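Local coordinates for protein VMB-1 metallo-beta-lactamase (Vibrio alginolyticus, PDB 6LF4) that probably hydrolyses beta-lactam antibiotics to substituted beta-amino acids at a site with two zinc ions, a reaction that underlies antibiotic resistance, at residues T104-K109 against H144-I149; G161-K166 against P203-V208; W56-T61 against S88-L93. All coordinates share one frame; numbering follows the deposited sequence.

Interaction 1. Residues T104-K109 against H144-I149; sequences TSLTNK and HTEDNI. With ZN (zinc ion), chain E; LMP ((2~{S},3~{R},4~{S})-2-[(2~{S},3~{R})-1,3-bis(oxidanyl)-1-oxidanylidene-butan-2-yl]-4-[(3~{S},5~{S})-5-(dimethylcarbamoy l)pyrrolidin-3-yl]sulfanyl-3-methyl-3,4-dihydro-2~{H}-pyrrole-5-carboxylic acid), chain G.
Thr-107 and Asp-147 join the capped start of helix 105-113 to the 144-149 loop, which carries a zinc ligand in this metallo-beta-lactamase fold. The polar bonds centre on the Asp-147 carboxylate. Thr-107 OG1 donates to OD2 of Asp-147 at 2.6 Å, arriving on the anti side and only 15° out of the carboxylate plane. Thr-145 OG1 donates to Asp-147 OD1 at 2.5 Å from above that plane, and OD2 takes a further, weak bond from Phe-83 N. With CG of Asp-147 set between its own N and carbonyl carbon (chi1 62°), the carboxylate is gripped at both oxygens, and its rotation is fixed.

The helix start is capped by Thr-104, whose OG1 accepts the Thr-107 N-H at 3.1 Å along an almost straight path (174°). A water also touches this hydroxyl and donates to Asp-147 O at 2.7 Å, bridging cap and loop.

Charge pairing lies at the outer edge of the contact. Lys-109 bends at its third torsion and crosses the extended Glu-146 at about a right angle, forming a salt bridge from NZ to OE2 at 3.2 Å, and a weak bond to OE1.

Apolar contacts fill the interval between these bonds. Leu-106 CB meets Asp-147 CB at 3.8 Å, and the Thr-104 and Ile-149 side chains pass in opposite directions, their CG2 methyls 3.7 Å apart. At the inner end of the loop, His-144 binds a zinc ion together with His-82, His-84 and the ligand's O72, its NE2 lying 2.0 Å from the metal.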
# COMPACT_ATOMS: atom_id res chain seq x y z
N THR A 104 -10.28 2.44 -5.37
CA THR A 104 -11.06 3.65 -5.72
C THR A 104 -11.49 3.57 -7.18
O THR A 104 -10.89 2.80 -7.95
CB THR A 104 -10.30 4.94 -5.41
OG1 THR A 104 -9.27 5.09 -6.38
CG2 THR A 104 -9.76 4.94 -4.00
N SER A 105 -12.45 4.40 -7.56
CA SER A 105 -12.87 4.64 -8.96
C SER A 105 -11.68 5.10 -9.82
O SER A 105 -11.62 4.71 -10.99
CB SER A 105 -14.00 5.62 -8.99
OG SER A 105 -13.69 6.72 -8.15
N LEU A 106 -10.76 5.90 -9.28
CA LEU A 106 -9.56 6.36 -10.04
C LEU A 106 -8.63 5.16 -10.30
O LEU A 106 -8.16 5.03 -11.43
CB LEU A 106 -8.82 7.45 -9.25
CG LEU A 106 -9.45 8.84 -9.30
CD1 LEU A 106 -8.74 9.80 -8.36
CD2 LEU A 106 -9.44 9.40 -10.72
N THR A 107 -8.34 4.33 -9.29
CA THR A 107 -7.53 3.10 -9.48
C THR A 107 -8.19 2.20 -10.53
O THR A 107 -7.49 1.71 -11.43
CB THR A 107 -7.29 2.36 -8.16
OG1 THR A 107 -6.56 3.23 -7.30
CG2 THR A 107 -6.53 1.06 -8.35
N ASN A 108 -9.51 2.00 -10.47
CA ASN A 108 -10.18 1.08 -11.43
C ASN A 108 -10.08 1.66 -12.84
O ASN A 108 -9.92 0.85 -13.78
CB ASN A 108 -11.60 0.73 -10.97
CG ASN A 108 -11.57 -0.39 -9.95
OD1 ASN A 108 -10.63 -1.20 -9.94
ND2 ASN A 108 -12.55 -0.42 -9.06
N LYS A 109 -10.22 2.98 -12.99
CA LYS A 109 -10.08 3.67 -14.30
C LYS A 109 -8.70 3.35 -14.87
O LYS A 109 -8.60 3.02 -16.07
CB LYS A 109 -10.22 5.20 -14.20
CG LYS A 109 -9.76 5.96 -15.45
CD LYS A 109 -9.86 7.47 -15.35
CE LYS A 109 -8.86 8.09 -14.40
NZ LYS A 109 -8.78 9.57 -14.56
N HIS A 144 2.67 9.97 -6.35
CA HIS A 144 3.30 8.86 -7.10
C HIS A 144 2.43 8.45 -8.30
O HIS A 144 3.00 8.14 -9.34
CB HIS A 144 3.60 7.70 -6.14
CG HIS A 144 4.03 6.46 -6.85
ND1 HIS A 144 5.28 6.32 -7.39
CD2 HIS A 144 3.35 5.33 -7.13
CE1 HIS A 144 5.39 5.13 -7.97
NE2 HIS A 144 4.21 4.50 -7.83
N THR A 145 1.10 8.40 -8.15
CA THR A 145 0.12 8.22 -9.24
C THR A 145 -1.05 9.18 -8.98
O THR A 145 -1.14 9.73 -7.86
CB THR A 145 -0.39 6.77 -9.35
OG1 THR A 145 -0.92 6.38 -8.08
CG2 THR A 145 0.66 5.77 -9.78
N GLU A 146 -1.94 9.34 -9.96
CA GLU A 146 -3.23 10.06 -9.82
C GLU A 146 -4.07 9.42 -8.71
O GLU A 146 -4.81 10.16 -8.05
CB GLU A 146 -3.96 10.05 -11.16
CG GLU A 146 -5.37 10.61 -11.12
CD GLU A 146 -6.15 10.60 -12.43
OE1 GLU A 146 -5.79 9.82 -13.36
OE2 GLU A 146 -7.12 11.39 -12.54
N ASP A 147 -3.94 8.11 -8.50
CA ASP A 147 -4.96 7.30 -7.79
C ASP A 147 -4.48 6.89 -6.40
O ASP A 147 -5.32 6.35 -5.67
CB ASP A 147 -5.34 6.03 -8.55
CG ASP A 147 -4.17 5.09 -8.76
OD1 ASP A 147 -3.08 5.58 -9.07
OD2 ASP A 147 -4.35 3.87 -8.61
N ASN A 148 -3.24 7.19 -6.02
CA ASN A 148 -2.64 6.62 -4.78
C ASN A 148 -3.48 6.99 -3.54
O ASN A 148 -3.85 8.16 -3.40
CB ASN A 148 -1.20 7.02 -4.54
CG ASN A 148 -0.91 8.50 -4.71
OD1 ASN A 148 -1.73 9.39 -4.42
ND2 ASN A 148 0.30 8.75 -5.17
N ILE A 149 -3.70 6.01 -2.66
CA ILE A 149 -4.39 6.23 -1.35
C ILE A 149 -3.45 5.80 -0.24
O ILE A 149 -2.53 5.02 -0.51
CB ILE A 149 -5.70 5.44 -1.26
CG1 ILE A 149 -5.45 3.95 -1.51
CG2 ILE A 149 -6.77 6.02 -2.19
CD1 ILE A 149 -6.55 3.06 -1.01
ZN ZN E . 3.80 2.61 -8.20
C1 LMP G . 10.11 0.84 -8.51
C2 LMP G . 10.41 2.17 -7.80
C3 LMP G . 9.14 2.44 -7.02
O7A LMP G . 14.49 2.56 -5.22
C6A LMP G . 14.83 1.51 -4.67
N7A LMP G . 16.03 1.37 -4.07
C9A LMP G . 16.94 2.49 -3.87
C8A LMP G . 16.50 0.07 -3.57
C5A LMP G . 13.91 0.30 -4.63
C2A LMP G . 13.47 -0.12 -6.04
N3A LMP G . 12.67 0.59 -3.91
C4A LMP G . 11.52 0.16 -4.70
C1A LMP G . 12.02 0.33 -6.12
S21 LMP G . 11.86 2.04 -6.69
C31 LMP G . 8.78 3.61 -6.55
O31 LMP G . 9.06 4.60 -7.19
O32 LMP G . 8.19 3.65 -5.49
N4 LMP G . 8.43 1.37 -6.85
C11 LMP G . 10.20 0.92 -10.02
C5 LMP G . 8.73 0.44 -7.97
C6 LMP G . 7.61 0.51 -9.02
C61 LMP G . 6.98 -0.86 -9.30
O62 LMP G . 7.97 -1.71 -9.88
C62 LMP G . 5.78 -0.78 -10.20
C7 LMP G . 6.55 1.57 -8.69
O71 LMP G . 6.57 2.62 -9.36
O72 LMP G . 5.74 1.30 -7.79
O HOH W 1 -7.91 7.07 -5.88

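Interaction 2. Residues G161-K166 against P203-V208. With ZN (zinc ion), chain F; LMP ((2~{S},3~{R},4~{S})-2-[(2~{S},3~{R})-1,3-bis(oxidanyl)-1-oxidanylidene-butan-2-yl]-4-[(3~{S},5~{S})-5-(dimethylcarbamoy l)pyrrolidin-3-yl]sulfanyl-3-methyl-3,4-dihydro-2~{H}-pyrrole-5-carboxylic acid), chain G.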
# COMPACT_ATOMS: atom_id res chain seq x y z
N GLY A 161 1.71 4.30 3.87
CA GLY A 161 1.85 5.34 2.85
C GLY A 161 1.88 4.74 1.46
O GLY A 161 1.60 5.44 0.48
N GLY A 162 2.23 3.46 1.36
CA GLY A 162 2.57 2.87 0.06
C GLY A 162 3.58 3.75 -0.68
O GLY A 162 4.36 4.47 -0.03
N CYS A 163 3.59 3.66 -2.01
CA CYS A 163 4.59 4.33 -2.89
C CYS A 163 4.37 5.85 -2.92
O CYS A 163 5.28 6.56 -3.34
CB CYS A 163 4.59 3.66 -4.24
SG CYS A 163 4.91 1.89 -4.00
N PHE A 164 3.25 6.35 -2.39
CA PHE A 164 3.05 7.79 -2.11
C PHE A 164 4.14 8.30 -1.14
O PHE A 164 4.42 9.51 -1.10
CB PHE A 164 1.64 8.01 -1.57
CG PHE A 164 1.29 9.43 -1.26
CD1 PHE A 164 1.03 10.32 -2.29
CD2 PHE A 164 1.14 9.87 0.05
CE1 PHE A 164 0.66 11.63 -2.02
CE2 PHE A 164 0.76 11.18 0.31
CZ PHE A 164 0.54 12.05 -0.72
N VAL A 165 4.73 7.41 -0.35
CA VAL A 165 5.70 7.80 0.70
C VAL A 165 7.04 7.13 0.40
O VAL A 165 7.05 5.91 0.19
CB VAL A 165 5.19 7.42 2.10
CG1 VAL A 165 6.22 7.75 3.17
CG2 VAL A 165 3.86 8.12 2.39
N LYS A 166 8.11 7.91 0.41
CA LYS A 166 9.49 7.38 0.18
C LYS A 166 10.16 7.15 1.55
O LYS A 166 9.83 7.86 2.53
CB LYS A 166 10.22 8.35 -0.75
CG LYS A 166 9.58 8.53 -2.11
CD LYS A 166 9.56 7.29 -2.99
CE LYS A 166 8.28 7.15 -3.79
NZ LYS A 166 7.93 5.73 -4.09
N PRO A 203 6.57 2.90 4.16
CA PRO A 203 6.72 3.23 2.74
C PRO A 203 6.44 1.98 1.89
O PRO A 203 6.40 0.87 2.41
CB PRO A 203 8.16 3.75 2.70
CG PRO A 203 8.90 2.93 3.73
CD PRO A 203 7.87 2.68 4.82
N GLY A 204 6.17 2.16 0.59
CA GLY A 204 5.96 1.03 -0.33
C GLY A 204 7.24 0.20 -0.48
O GLY A 204 7.12 -0.98 -0.78
N HIS A 205 8.40 0.83 -0.26
CA HIS A 205 9.76 0.25 -0.36
C HIS A 205 10.66 0.93 0.68
O HIS A 205 10.60 2.19 0.80
CB HIS A 205 10.40 0.42 -1.76
CG HIS A 205 9.47 0.17 -2.89
ND1 HIS A 205 9.23 -1.11 -3.41
CD2 HIS A 205 8.72 1.03 -3.62
CE1 HIS A 205 8.37 -1.01 -4.41
NE2 HIS A 205 8.04 0.30 -4.56
N GLY A 206 11.49 0.14 1.35
CA GLY A 206 12.51 0.66 2.26
C GLY A 206 12.01 0.66 3.68
O GLY A 206 10.95 0.09 3.94
N GLU A 207 12.75 1.33 4.56
CA GLU A 207 12.68 1.15 6.02
C GLU A 207 11.42 1.87 6.54
O GLU A 207 11.15 2.99 6.07
CB GLU A 207 13.97 1.71 6.67
CG GLU A 207 15.20 1.75 5.76
CD GLU A 207 15.23 2.83 4.67
OE1 GLU A 207 15.26 4.06 5.00
OE2 GLU A 207 15.21 2.44 3.46
N VAL A 208 10.71 1.28 7.51
CA VAL A 208 9.62 1.97 8.26
C VAL A 208 10.27 3.11 9.06
O VAL A 208 11.47 3.01 9.38
CB VAL A 208 8.80 1.00 9.14
CG1 VAL A 208 8.23 -0.15 8.33
CG2 VAL A 208 9.58 0.44 10.33
ZN ZN F . 6.33 0.99 -5.61
C1 LMP G . 10.11 0.84 -8.51
C2 LMP G . 10.41 2.17 -7.80
C3 LMP G . 9.14 2.44 -7.02
O7A LMP G . 14.49 2.56 -5.22
C6A LMP G . 14.83 1.51 -4.67
N7A LMP G . 16.03 1.37 -4.07
C9A LMP G . 16.94 2.49 -3.87
C8A LMP G . 16.50 0.07 -3.57
C5A LMP G . 13.91 0.30 -4.63
C2A LMP G . 13.47 -0.12 -6.04
N3A LMP G . 12.67 0.59 -3.91
C4A LMP G . 11.52 0.16 -4.70
C1A LMP G . 12.02 0.33 -6.12
S21 LMP G . 11.86 2.04 -6.69
C31 LMP G . 8.78 3.61 -6.55
O31 LMP G . 9.06 4.60 -7.19
O32 LMP G . 8.19 3.65 -5.49
N4 LMP G . 8.43 1.37 -6.85
C11 LMP G . 10.20 0.92 -10.02
C5 LMP G . 8.73 0.44 -7.97
C6 LMP G . 7.61 0.51 -9.02
C61 LMP G . 6.98 -0.86 -9.30
O62 LMP G . 7.97 -1.71 -9.88
C62 LMP G . 5.78 -0.78 -10.20
C7 LMP G . 6.55 1.57 -8.69
O71 LMP G . 6.57 2.62 -9.36
O72 LMP G . 5.74 1.30 -7.79
O HOH W 2 8.04 3.99 -1.47
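Cys-163 overlaps the imidazole of His-205 obliquely, SG standing 3.6 Å from NE2, because both atoms bind one zinc ion of the binuclear metallo-beta-lactamase site. Their bonds to the metal are 2.3 Å from Cys-163 SG and 2.1 Å from His-205 NE2; Asp-86 and the ligand's N4 and O72 complete the shell. At its other nitrogen, ND1, His-205 is hydrogen-bonded to Gly-37 O, a second-shell bond that orients the ring.

The backbones meet where strands 158-162 and 200-203 run parallel, with Gly-162 bridging to Pro-203. Gly-204 N gives a weak bond of 3.0 Å to Gly-162 O, an oxygen that also closes the type I turn by accepting from Val-165 N. Gly-204, with no side chain, lets its CA come within 3.9 Å of Cys-163 SG. At the end of the turn, Pro-203 CB packs on Val-165 O at 3.5 Å.

Lys-166 starts away from the other segment, but bends at its second and third torsions, bringing NZ beside the ligand carboxylate. NZ also donates to Cys-163 O at 2.9 Å, in the carbonyl plane and on a lone pair. A water accepts from this ammonium and donates to Val-165 O at 2.7 Å.

Interaction 3. Residues W56-T61 against S88-L93; sequences WTTQGT and SGDIPL. With LMP ((2~{S},3~{R},4~{S})-2-[(2~{S},3~{R})-1,3-bis(oxidanyl)-1-oxidanylidene-butan-2-yl]-4-[(3~{S},5~{S})-5-(dimethylcarbamoy l)pyrrolidin-3-yl]sulfanyl-3-methyl-3,4-dihydro-2~{H}-pyrrole-5-carboxylic acid), chain G.
Asp-90 OD2 receives the hydroxyl of Thr-61 at 2.8 Å from OG1, the shorter of the two hydrogen bonds that join these helix starts. The donor comes from above the carboxylate, 46° out of its plane. At the other oxygen the hold is slighter: Thr-58 OG1 gives Asp-90 OD1 a weak bond of 3.3 Å, its side chain crossing the aspartate at about a right angle. Two threonines one turn apart on helix 58-69 thus straddle a single carboxylate, one for each oxygen.

The same OD2 stands 3.1 Å from Thr-57 O, a meeting of two acceptors that the Thr-61 hydroxyl may partly offset. Lying against the first turn of a helix, the negative group would probably be eased by the helix dipole. The aspartate also occupies the N-cap position of helix 91-96, yet makes no capping bond there; its carboxylate is turned to the neighbouring helix instead. That neighbour is capped by Thr-57, whose OG1 accepts from Gly-60 N at 3.0 Å.

Thr-61 carries a second contact as well. With OG1 beside its backbone N (chi1 -59°), the methyl CG2 lies anti to that nitrogen and points to the start of helix 91-96, touching Asp-90 CB and Leu-93 CD2, each at 3.7 Å. A small apolar patch therefore backs the hydroxyl bond.

Toward the zinc centre, Trp-56 presents the edge of its indole to the ligand, CZ2 lying 3.1 Å from LMP O62 near the ring plane. Two helix N termini joined through one aspartate, the second of them starting just after the His-X-His-X-Asp zinc motif that ends at Asp-86, here flank the active site of a class B metallo-beta-lactamase.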
# COMPACT_ATOMS: atom_id res chain seq x y z
N TRP A 56 4.04 -8.55 -4.73
CA TRP A 56 4.60 -8.09 -6.02
C TRP A 56 4.56 -9.21 -7.07
O TRP A 56 4.50 -8.90 -8.27
CB TRP A 56 6.03 -7.61 -5.78
CG TRP A 56 6.50 -6.57 -6.74
CD1 TRP A 56 5.95 -6.22 -7.94
CD2 TRP A 56 7.64 -5.74 -6.55
NE1 TRP A 56 6.68 -5.21 -8.51
CE2 TRP A 56 7.72 -4.89 -7.67
CE3 TRP A 56 8.59 -5.62 -5.53
CZ2 TRP A 56 8.72 -3.94 -7.81
CZ3 TRP A 56 9.58 -4.66 -5.66
CH2 TRP A 56 9.64 -3.84 -6.79
N THR A 57 4.62 -10.47 -6.64
CA THR A 57 4.61 -11.66 -7.52
C THR A 57 3.40 -12.52 -7.14
O THR A 57 3.03 -12.53 -5.95
CB THR A 57 5.93 -12.44 -7.39
OG1 THR A 57 6.04 -12.94 -6.06
CG2 THR A 57 7.15 -11.59 -7.69
N THR A 58 2.82 -13.24 -8.11
CA THR A 58 1.75 -14.25 -7.88
C THR A 58 2.21 -15.28 -6.84
O THR A 58 1.35 -15.70 -6.04
CB THR A 58 1.35 -14.92 -9.18
OG1 THR A 58 1.35 -13.91 -10.19
CG2 THR A 58 -0.00 -15.60 -9.10
N GLN A 59 3.50 -15.64 -6.81
CA GLN A 59 4.04 -16.66 -5.86
C GLN A 59 4.04 -16.10 -4.43
O GLN A 59 3.56 -16.80 -3.52
CB GLN A 59 5.45 -17.12 -6.27
CG GLN A 59 5.44 -18.33 -7.21
CD GLN A 59 4.91 -19.58 -6.55
OE1 GLN A 59 5.41 -20.02 -5.51
NE2 GLN A 59 3.89 -20.17 -7.16
N GLY A 60 4.56 -14.88 -4.25
CA GLY A 60 4.40 -14.11 -3.00
C GLY A 60 2.97 -14.14 -2.50
O GLY A 60 2.77 -14.42 -1.30
N THR A 61 2.00 -13.89 -3.37
CA THR A 61 0.56 -13.81 -3.01
C THR A 61 0.08 -15.18 -2.52
O THR A 61 -0.55 -15.22 -1.46
CB THR A 61 -0.28 -13.22 -4.15
OG1 THR A 61 0.27 -11.92 -4.40
CG2 THR A 61 -1.75 -13.08 -3.80
N SER A 88 -1.41 -3.87 -6.75
CA SER A 88 -2.67 -4.42 -7.30
C SER A 88 -2.39 -5.64 -8.18
O SER A 88 -3.34 -6.11 -8.83
CB SER A 88 -3.41 -3.34 -8.07
OG SER A 88 -2.60 -2.87 -9.14
N GLY A 89 -1.14 -6.14 -8.20
CA GLY A 89 -0.66 -7.19 -9.12
C GLY A 89 -1.54 -8.42 -9.10
O GLY A 89 -1.80 -8.96 -10.16
N ASP A 90 -2.04 -8.84 -7.93
CA ASP A 90 -2.75 -10.13 -7.83
C ASP A 90 -4.24 -9.92 -7.61
O ASP A 90 -4.88 -10.82 -7.07
CB ASP A 90 -1.99 -11.04 -6.86
CG ASP A 90 -0.81 -11.71 -7.56
OD1 ASP A 90 -1.07 -12.43 -8.54
OD2 ASP A 90 0.36 -11.46 -7.17
N ILE A 91 -4.82 -8.84 -8.16
CA ILE A 91 -6.30 -8.64 -8.17
C ILE A 91 -6.97 -9.83 -8.86
O ILE A 91 -7.99 -10.30 -8.37
CB ILE A 91 -6.71 -7.29 -8.80
CG1 ILE A 91 -6.62 -6.14 -7.78
CG2 ILE A 91 -8.10 -7.39 -9.39
CD1 ILE A 91 -6.72 -4.76 -8.41
N PRO A 92 -6.47 -10.31 -10.02
CA PRO A 92 -7.12 -11.42 -10.73
C PRO A 92 -7.23 -12.73 -9.92
O PRO A 92 -8.27 -13.34 -10.01
CB PRO A 92 -6.25 -11.62 -11.98
CG PRO A 92 -5.57 -10.28 -12.17
CD PRO A 92 -5.31 -9.78 -10.76
N LEU A 93 -6.20 -13.09 -9.15
CA LEU A 93 -6.13 -14.30 -8.27
C LEU A 93 -7.11 -14.15 -7.10
O LEU A 93 -7.84 -15.13 -6.81
CB LEU A 93 -4.70 -14.48 -7.75
CG LEU A 93 -4.49 -15.60 -6.72
CD1 LEU A 93 -4.82 -16.96 -7.32
CD2 LEU A 93 -3.06 -15.62 -6.19
C1 LMP G . 10.11 0.84 -8.51
C2 LMP G . 10.41 2.17 -7.80
C3 LMP G . 9.14 2.44 -7.02
O7A LMP G . 14.49 2.56 -5.22
C6A LMP G . 14.83 1.51 -4.67
N7A LMP G . 16.03 1.37 -4.07
C9A LMP G . 16.94 2.49 -3.87
C8A LMP G . 16.50 0.07 -3.57
C5A LMP G . 13.91 0.30 -4.63
C2A LMP G . 13.47 -0.12 -6.04
N3A LMP G . 12.67 0.59 -3.91
C4A LMP G . 11.52 0.16 -4.70
C1A LMP G . 12.02 0.33 -6.12
S21 LMP G . 11.86 2.04 -6.69
C31 LMP G . 8.78 3.61 -6.55
O31 LMP G . 9.06 4.60 -7.19
O32 LMP G . 8.19 3.65 -5.49
N4 LMP G . 8.43 1.37 -6.85
C11 LMP G . 10.20 0.92 -10.02
C5 LMP G . 8.73 0.44 -7.97
C6 LMP G . 7.61 0.51 -9.02
C61 LMP G . 6.98 -0.86 -9.30
O62 LMP G . 7.97 -1.71 -9.88
C62 LMP G . 5.78 -0.78 -10.20
C7 LMP G . 6.55 1.57 -8.69
O71 LMP G . 6.57 2.62 -9.36
O72 LMP G . 5.74 1.30 -7.79

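Read from the N terminus, the three contacts close in series, none nested in or crossing another. Interaction 3 comes first, its loop enclosing strand 74-79 and the zinc ligands His-82, His-84 and Asp-86. Interaction 1 follows, tying the helix after strand 100-104 of the seven-stranded sheet to the loop before strand 150-153 of the five-stranded one, and so bridging the two halves of the fold. Interaction 2 closes last, looping out helix 184-194 between neighbouring strands of the second sheet. The contacts converge on the bound ligand: His-144 packs on Cys-163, and Trp-56 on His-205, illustrating how separate loop closures assemble one binuclear zinc site.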